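Local coordinates for protein transcriptional regulator fur family (Xanthomonas campestris pv. campestris, PDB 7DH8) that is a zinc-dependent regulator of the Fur family that binds zinc and, in its zinc-loaded form, probably binds promoter DNA to repress zinc-uptake genes, at residues A[38-43]-A[87-92]; A[99-104]-A[120-125]. One frame throughout, in Å; residues are numbered along the deposited sequence.

In the fold
Interaction 1 lies in the helical, probably DNA-binding part of the chain, while interaction 2 joins the turn of the 96-99/104-107 hairpin to the central strand of a three-stranded sheet. Their centres are 23 Å apart, on opposite sides of the chain's centre, and their nearest atoms, about 7 Å apart, do not touch. The zinc held by His97, Cys108, His116 and Glu131 relates the two: it is about 5 Å from the side chain of Phe120 in interaction 2 but about 11 Å from that of Leu90 in interaction 1. None of the residues of interaction 1 is a zinc ligand, so it is packing away from the metal. Interaction 2 also contains Cys123, a ligand of the other, four-cysteine zinc.

Interaction 1: residues A[38-43]-A[87-92]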
ATOM      1  N   ARG A  38      15.894  25.186  -4.431  1.00 84.46           N
ATOM      2  CA  ARG A  38      14.581  25.421  -3.811  1.00 81.77           C
ATOM      3  C   ARG A  38      14.871  25.783  -2.362  1.00 81.54           C
ATOM      4  O   ARG A  38      16.016  25.765  -1.938  1.00 78.24           O
ATOM      5  CB  ARG A  38      13.580  24.303  -4.021  1.00 80.75           C
ATOM      6  CG  ARG A  38      12.300  24.795  -4.668  1.00 80.39           C
ATOM      7  CD  ARG A  38      11.468  25.583  -3.679  1.00 81.06           C
ATOM      8  NE  ARG A  38      10.602  26.564  -4.308  1.00 81.91           N
ATOM      9  CZ  ARG A  38       9.986  27.582  -3.698  1.00 82.09           C
ATOM     10  NH1 ARG A  38      10.124  27.801  -2.404  1.00 81.52           N
ATOM     11  NH2 ARG A  38       9.236  28.405  -4.401  1.00 79.75           N
ATOM     12  N   GLY A  39      13.862  25.943  -1.534  1.00 82.31           N
ATOM     13  CA  GLY A  39      14.168  26.375  -0.158  1.00 83.34           C
ATOM     14  C   GLY A  39      15.198  25.520   0.572  1.00 85.26           C
ATOM     15  O   GLY A  39      16.085  26.103   1.196  1.00 87.26           O
ATOM     16  N   LEU A  40      15.209  24.207   0.382  1.00 84.53           N
ATOM     17  CA  LEU A  40      15.934  23.324   1.305  1.00 83.99           C
ATOM     18  C   LEU A  40      17.427  23.073   1.185  1.00 85.27           C
ATOM     19  O   LEU A  40      18.054  23.489   0.208  1.00 88.84           O
ATOM     20  CB  LEU A  40      15.129  22.038   1.173  1.00 81.09           C
ATOM     21  CG  LEU A  40      14.189  21.969  -0.023  1.00 81.70           C
ATOM     22  CD1 LEU A  40      14.277  20.631  -0.709  1.00 81.17           C
ATOM     23  CD2 LEU A  40      12.760  22.272   0.384  1.00 82.44           C
ATOM     24  N   ARG A  41      17.942  22.463   2.240  1.00 77.39           N
ATOM     25  CA  ARG A  41      19.362  22.051   2.334  1.00 79.31           C
ATOM     26  C   ARG A  41      19.659  20.645   2.854  1.00 75.44           C
ATOM     27  O   ARG A  41      19.046  20.219   3.802  1.00 75.30           O
ATOM     28  CB  ARG A  41      20.003  23.050   3.291  1.00 84.40           C
ATOM     29  CG  ARG A  41      20.711  24.200   2.585  1.00 92.40           C
ATOM     30  CD  ARG A  41      20.341  25.604   3.056  1.00 98.08           C
ATOM     31  NE  ARG A  41      20.795  25.808   4.414  1.00102.15           N
ATOM     32  CZ  ARG A  41      20.089  26.409   5.350  1.00105.33           C
ATOM     33  NH1 ARG A  41      18.897  26.904   5.064  1.00103.67           N
ATOM     34  NH2 ARG A  41      20.589  26.513   6.560  1.00109.43           N
ATOM     35  N   LEU A  42      20.637  19.996   2.255  1.00 73.96           N
ATOM     36  CA  LEU A  42      20.921  18.611   2.612  1.00 72.29           C
ATOM     37  C   LEU A  42      22.021  18.532   3.667  1.00 72.58           C
ATOM     38  O   LEU A  42      23.210  18.526   3.336  1.00 74.46           O
ATOM     39  CB  LEU A  42      21.290  17.843   1.346  1.00 68.79           C
ATOM     40  CG  LEU A  42      20.973  16.337   1.349  1.00 62.97           C
ATOM     41  CD1 LEU A  42      19.456  16.017   1.108  1.00 54.31           C
ATOM     42  CD2 LEU A  42      21.848  15.625   0.341  1.00 59.66           C
ATOM     43  N   THR A  43      21.611  18.471   4.948  1.00 62.82           N
ATOM     44  CA  THR A  43      22.548  18.311   6.052  1.00 65.61           C
ATOM     45  C   THR A  43      23.348  17.020   5.883  1.00 64.93           C
ATOM     46  O   THR A  43      22.903  16.087   5.212  1.00 70.63           O
ATOM     47  CB  THR A  43      21.812  18.282   7.400  1.00 65.72           C
ATOM     48  OG1 THR A  43      21.134  17.029   7.557  1.00 68.17           O
ATOM     49  CG2 THR A  43      20.802  19.424   7.537  1.00 62.34           C
ATOM     50  N   LEU A  87      14.957  11.202   7.600  1.00 39.39           N
ATOM     51  CA  LEU A  87      14.102  10.393   6.732  1.00 41.52           C
ATOM     52  C   LEU A  87      12.803  11.112   6.358  1.00 46.93           C
ATOM     53  O   LEU A  87      12.414  11.119   5.182  1.00 46.04           O
ATOM     54  CB  LEU A  87      13.802   9.053   7.402  1.00 42.67           C
ATOM     55  CG  LEU A  87      13.065   7.989   6.575  1.00 41.64           C
ATOM     56  CD1 LEU A  87      13.818   7.597   5.310  1.00 38.88           C
ATOM     57  CD2 LEU A  87      12.877   6.776   7.425  1.00 39.53           C
ATOM     58  N   ASP A  88      12.090  11.696   7.332  1.00 47.21           N
ATOM     59  CA  ASP A  88      10.875  12.451   6.998  1.00 42.59           C
ATOM     60  C   ASP A  88      11.148  13.533   5.948  1.00 44.69           C
ATOM     61  O   ASP A  88      10.355  13.722   5.024  1.00 46.01           O
ATOM     62  CB  ASP A  88      10.297  13.127   8.236  1.00 49.41           C
ATOM     63  CG  ASP A  88       9.710  12.137   9.247  1.00 54.19           C
ATOM     64  OD1 ASP A  88       9.208  11.068   8.861  1.00 52.89           O
ATOM     65  OD2 ASP A  88       9.732  12.465  10.448  1.00 60.30           O
ATOM     66  N   PHE A  89      12.243  14.281   6.110  1.00 39.57           N
ATOM     67  CA  PHE A  89      12.591  15.321   5.154  1.00 48.97           C
ATOM     68  C   PHE A  89      12.751  14.733   3.764  1.00 52.89           C
ATOM     69  O   PHE A  89      12.167  15.230   2.793  1.00 56.90           O
ATOM     70  CB  PHE A  89      13.866  16.030   5.607  1.00 52.39           C
ATOM     71  CG  PHE A  89      14.528  16.826   4.532  1.00 61.01           C
ATOM     72  CD1 PHE A  89      14.160  18.136   4.306  1.00 62.93           C
ATOM     73  CD2 PHE A  89      15.516  16.261   3.735  1.00 66.42           C
ATOM     74  CE1 PHE A  89      14.756  18.865   3.313  1.00 67.46           C
ATOM     75  CE2 PHE A  89      16.121  16.985   2.736  1.00 68.02           C
ATOM     76  CZ  PHE A  89      15.746  18.294   2.527  1.00 69.77           C
ATOM     77  N   LEU A  90      13.529  13.648   3.655  1.00 55.06           N
ATOM     78  CA  LEU A  90      13.704  12.972   2.380  1.00 47.91           C
ATOM     79  C   LEU A  90      12.362  12.575   1.766  1.00 44.91           C
ATOM     80  O   LEU A  90      12.149  12.728   0.560  1.00 45.59           O
ATOM     81  CB  LEU A  90      14.615  11.752   2.570  1.00 44.51           C
ATOM     82  CG  LEU A  90      16.019  12.153   3.036  1.00 42.54           C
ATOM     83  CD1 LEU A  90      16.881  10.924   3.332  1.00 42.86           C
ATOM     84  CD2 LEU A  90      16.693  13.042   1.985  1.00 48.66           C
ATOM     85  N   MET A  91      11.421  12.116   2.584  1.00 43.86           N
ATOM     86  CA  MET A  91      10.161  11.650   2.017  1.00 46.38           C
ATOM     87  C   MET A  91       9.277  12.815   1.575  1.00 52.42           C
ATOM     88  O   MET A  91       8.628  12.751   0.517  1.00 52.20           O
ATOM     89  CB  MET A  91       9.434  10.784   3.039  1.00 42.61           C
ATOM     90  CG  MET A  91       9.950   9.324   3.121  1.00 42.36           C
ATOM     91  SD  MET A  91       8.931   8.458   4.327  1.00 54.88           S
ATOM     92  CE  MET A  91       9.120   9.494   5.758  1.00 62.59           C
ATOM     93  N   ALA A  92       9.218  13.878   2.377  1.00 45.89           N
ATOM     94  CA  ALA A  92       8.282  14.953   2.063  1.00 52.08           C
ATOM     95  C   ALA A  92       8.685  15.653   0.772  1.00 59.01           C
ATOM     96  O   ALA A  92       7.819  16.118   0.012  1.00 62.29           O
ATOM     97  CB  ALA A  92       8.202  15.935   3.236  1.00 48.11           C
TER
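The ring of Phe89 is met at its edge by two leucines of the 38-43 loop, while Arg46 from helix 44-56 makes a cation-pi contact with it. Leu40 presents its CB in the ring plane, 3.8 Å from Phe89 CE1, so the beta carbon, not a terminal methyl, makes the closest approach. Past CZ, at the other side of the ring tip, Leu42 CD1 approaches Phe89 CE2 at 3.8 Å, and the two side chains cross at about a right angle. The same methyl lies 4.2 Å from Leu90 CD2. Leu42 has CG anti to its backbone N (chi1 -152°), which turns its end toward the helix although its CB does not point there; Phe89 also has CG anti to N (chi1 163°). The segments bury 164 Å² between them, and the direct side-chain contacts are apolar. Leu42 also packs on Val28, Val31 and Cys35 of helix 25-35. Next in the chain, Thr43 is the N-cap of helix 44-56, its OG1 hydrogen-bonded to Arg46 N. The loop thus enters that helix while resting against the C-terminal part of helix 80-92, which, by its place before the wing, probably corresponds to the recognition helix in the winged-helix domain of Fur-family proteins.

Interaction 2: residues A[99-104]-A[120-125]; sequences LESVNA and FLICDR. With ZN (zinc ion), chain C.
Leu99 has CG beside its backbone N (chi1 -61°) and CD1 extended (chi2 176°), so CD1 runs toward Ile122 and the other branch, CD2, is turned onto the ring of Phe120, which takes the same first rotamer. Leu99 belongs to the 96-99/104-107 hairpin, which probably forms the wing in the winged-helix fold of Fur-family proteins; its turn contains a G1 beta bulge in which Leu99 is opposed by two residues, Asn103 and Ala104. Leu99 CD2 sits over one face of Phe120 as a CH-pi contact, 3.6 Å from the ring centroid and 11° off the normal. His97 packs edge-to-face with Phe120, and Glu131 also touches it, so the ring is second-shell to the zinc that both residues bind. Two residues along, Ile122 runs past Leu99 in the opposite direction, bringing its CD1 to 4.2 Å from Leu99 CD1. The same methyl is 3.8 Å from Ser101 OG, whose polar need is met by a hydrogen bond with Glu158 OE1. Val102 CG1 reaches Ile122 CG2 at 4.3 Å. Beyond Ile122, Cys123 joins Cys126, Cys163 and Cys166 around the other zinc: its SG binds the metal at 2.3 Å and accepts a hydrogen bond from Arg125 N at 3.4 Å.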
ATOM      1  N   LEU A  99       7.513   2.363   0.687  1.00 27.00           N
ATOM      2  CA  LEU A  99       6.677   1.318   0.084  1.00 26.60           C
ATOM      3  C   LEU A  99       5.736   0.773   1.150  1.00 34.09           C
ATOM      4  O   LEU A  99       6.169   0.094   2.077  1.00 32.12           O
ATOM      5  CB  LEU A  99       7.553   0.209  -0.465  1.00 27.26           C
ATOM      6  CG  LEU A  99       8.489   0.772  -1.556  1.00 33.02           C
ATOM      7  CD1 LEU A  99       9.445  -0.308  -2.042  1.00 28.00           C
ATOM      8  CD2 LEU A  99       7.662   1.426  -2.736  1.00 29.77           C
ATOM      9  N   GLU A 100       4.440   1.031   0.995  1.00 33.14           N
ATOM     10  CA  GLU A 100       3.521   0.685   2.067  1.00 37.01           C
ATOM     11  C   GLU A 100       3.328  -0.795   2.230  1.00 32.38           C
ATOM     12  O   GLU A 100       3.062  -1.239   3.350  1.00 32.74           O
ATOM     13  CB  GLU A 100       2.160   1.338   1.840  1.00 30.99           C
ATOM     14  CG  GLU A 100       2.275   2.794   1.674  1.00 35.52           C
ATOM     15  CD  GLU A 100       2.348   3.505   3.008  1.00 36.42           C
ATOM     16  OE1 GLU A 100       2.114   2.838   4.024  1.00 37.99           O
ATOM     17  OE2 GLU A 100       2.641   4.725   3.030  1.00 42.17           O
ATOM     18  N   SER A 101       3.416  -1.589   1.148  1.00 30.96           N
ATOM     19  CA  SER A 101       3.103  -3.001   1.357  1.00 34.30           C
ATOM     20  C   SER A 101       4.257  -3.803   1.960  1.00 35.61           C
ATOM     21  O   SER A 101       4.031  -4.948   2.391  1.00 36.15           O
ATOM     22  CB  SER A 101       2.649  -3.672   0.047  1.00 35.08           C
ATOM     23  OG  SER A 101       3.685  -3.667  -0.895  1.00 37.10           O
ATOM     24  N   VAL A 102       5.480  -3.269   1.991  1.00 28.91           N
ATOM     25  CA  VAL A 102       6.581  -3.963   2.664  1.00 34.78           C
ATOM     26  C   VAL A 102       7.173  -3.149   3.801  1.00 35.22           C
ATOM     27  O   VAL A 102       8.129  -3.602   4.425  1.00 33.68           O
ATOM     28  CB  VAL A 102       7.707  -4.383   1.693  1.00 35.69           C
ATOM     29  CG1 VAL A 102       7.245  -5.519   0.794  1.00 36.50           C
ATOM     30  CG2 VAL A 102       8.223  -3.183   0.902  1.00 37.08           C
ATOM     31  N   ASN A 103       6.640  -1.954   4.074  1.00 30.95           N
ATOM     32  CA  ASN A 103       7.057  -1.095   5.182  1.00 28.89           C
ATOM     33  C   ASN A 103       8.557  -0.833   5.117  1.00 29.76           C
ATOM     34  O   ASN A 103       9.303  -1.102   6.063  1.00 35.15           O
ATOM     35  CB  ASN A 103       6.600  -1.681   6.557  1.00 30.11           C
ATOM     36  CG  ASN A 103       6.790  -0.689   7.700  1.00 35.76           C
ATOM     37  OD1 ASN A 103       6.835   0.513   7.468  1.00 36.69           O
ATOM     38  ND2 ASN A 103       6.952  -1.188   8.936  1.00 43.57           N
ATOM     39  N   ALA A 104       9.010  -0.331   3.954  1.00 28.46           N
ATOM     40  CA  ALA A 104      10.431  -0.187   3.691  1.00 29.93           C
ATOM     41  C   ALA A 104      10.615   0.977   2.722  1.00 28.65           C
ATOM     42  O   ALA A 104       9.647   1.525   2.174  1.00 31.69           O
ATOM     43  CB  ALA A 104      11.056  -1.522   3.174  1.00 26.17           C
ATOM     44  N   PHE A 120       5.227   1.044  -8.477  1.00 27.08           N
ATOM     45  CA  PHE A 120       6.355   0.194  -8.144  1.00 26.69           C
ATOM     46  C   PHE A 120       6.006  -1.242  -8.447  1.00 23.95           C
ATOM     47  O   PHE A 120       4.895  -1.679  -8.114  1.00 24.36           O
ATOM     48  CB  PHE A 120       6.679   0.302  -6.628  1.00 28.92           C
ATOM     49  CG  PHE A 120       7.283   1.586  -6.281  1.00 28.12           C
ATOM     50  CD1 PHE A 120       6.476   2.656  -5.940  1.00 30.75           C
ATOM     51  CD2 PHE A 120       8.648   1.759  -6.339  1.00 32.28           C
ATOM     52  CE1 PHE A 120       7.025   3.880  -5.676  1.00 33.24           C
ATOM     53  CE2 PHE A 120       9.194   3.000  -6.072  1.00 27.35           C
ATOM     54  CZ  PHE A 120       8.393   4.039  -5.740  1.00 28.98           C
ATOM     55  N   LEU A 121       6.960  -1.978  -9.072  1.00 22.11           N
ATOM     56  CA  LEU A 121       6.891  -3.425  -9.203  1.00 24.73           C
ATOM     57  C   LEU A 121       7.714  -4.008  -8.063  1.00 27.74           C
ATOM     58  O   LEU A 121       8.913  -3.750  -7.979  1.00 29.40           O
ATOM     59  CB  LEU A 121       7.469  -3.895 -10.542  1.00 18.70           C
ATOM     60  CG  LEU A 121       6.938  -3.189 -11.810  1.00 22.18           C
ATOM     61  CD1 LEU A 121       7.674  -3.633 -13.032  1.00 30.40           C
ATOM     62  CD2 LEU A 121       5.404  -3.399 -11.905  1.00 32.81           C
ATOM     63  N   ILE A 122       7.093  -4.778  -7.189  1.00 28.41           N
ATOM     64  CA  ILE A 122       7.780  -5.288  -6.012  1.00 26.02           C
ATOM     65  C   ILE A 122       7.738  -6.796  -6.077  1.00 22.77           C
ATOM     66  O   ILE A 122       6.666  -7.386  -6.104  1.00 24.41           O
ATOM     67  CB  ILE A 122       7.158  -4.752  -4.709  1.00 27.59           C
ATOM     68  CG1 ILE A 122       7.190  -3.236  -4.696  1.00 24.40           C
ATOM     69  CG2 ILE A 122       7.963  -5.256  -3.441  1.00 28.13           C
ATOM     70  CD1 ILE A 122       6.311  -2.650  -3.473  1.00 24.29           C
ATOM     71  N   CYS A 123       8.913  -7.437  -6.181  1.00 23.17           N
ATOM     72  CA  CYS A 123       8.913  -8.873  -6.351  1.00 26.76           C
ATOM     73  C   CYS A 123       8.558  -9.489  -5.008  1.00 31.34           C
ATOM     74  O   CYS A 123       9.153  -9.135  -3.994  1.00 27.86           O
ATOM     75  CB  CYS A 123      10.281  -9.377  -6.830  1.00 29.39           C
ATOM     76  SG  CYS A 123      10.360 -11.148  -6.976  1.00 29.73           S
ATOM     77  N   ASP A 124       7.634 -10.450  -5.020  1.00 29.21           N
ATOM     78  CA  ASP A 124       7.260 -11.146  -3.798  1.00 29.29           C
ATOM     79  C   ASP A 124       8.411 -11.972  -3.228  1.00 37.14           C
ATOM     80  O   ASP A 124       8.448 -12.207  -2.023  1.00 39.62           O
ATOM     81  CB  ASP A 124       6.077 -12.076  -4.063  1.00 32.06           C
ATOM     82  CG  ASP A 124       4.790 -11.328  -4.400  1.00 42.71           C
ATOM     83  OD1 ASP A 124       4.676 -10.106  -4.128  1.00 37.88           O
ATOM     84  OD2 ASP A 124       3.877 -11.995  -4.941  1.00 49.45           O
ATOM     85  N   ARG A 125       9.321 -12.472  -4.063  1.00 30.63           N
ATOM     86  CA  ARG A 125      10.286 -13.465  -3.577  1.00 32.76           C
ATOM     87  C   ARG A 125      11.629 -12.828  -3.181  1.00 38.11           C
ATOM     88  O   ARG A 125      12.133 -13.068  -2.079  1.00 42.94           O
ATOM     89  CB  ARG A 125      10.461 -14.543  -4.650  1.00 24.25           C
ATOM     90  CG  ARG A 125      11.545 -15.649  -4.278  1.00 29.61           C
ATOM     91  CD  ARG A 125      11.422 -16.873  -5.167  1.00 41.66           C
ATOM     92  NE  ARG A 125      10.037 -17.282  -5.302  1.00 57.17           N
ATOM     93  CZ  ARG A 125       9.556 -17.816  -6.414  1.00 62.73           C
ATOM     94  NH1 ARG A 125      10.386 -18.004  -7.436  1.00 60.46           N
ATOM     95  NH2 ARG A 125       8.264 -18.152  -6.506  1.00 66.20           N
TER
HETATM   96 ZN    ZN C 202      12.582 -11.379  -7.691  1.00 33.45          ZN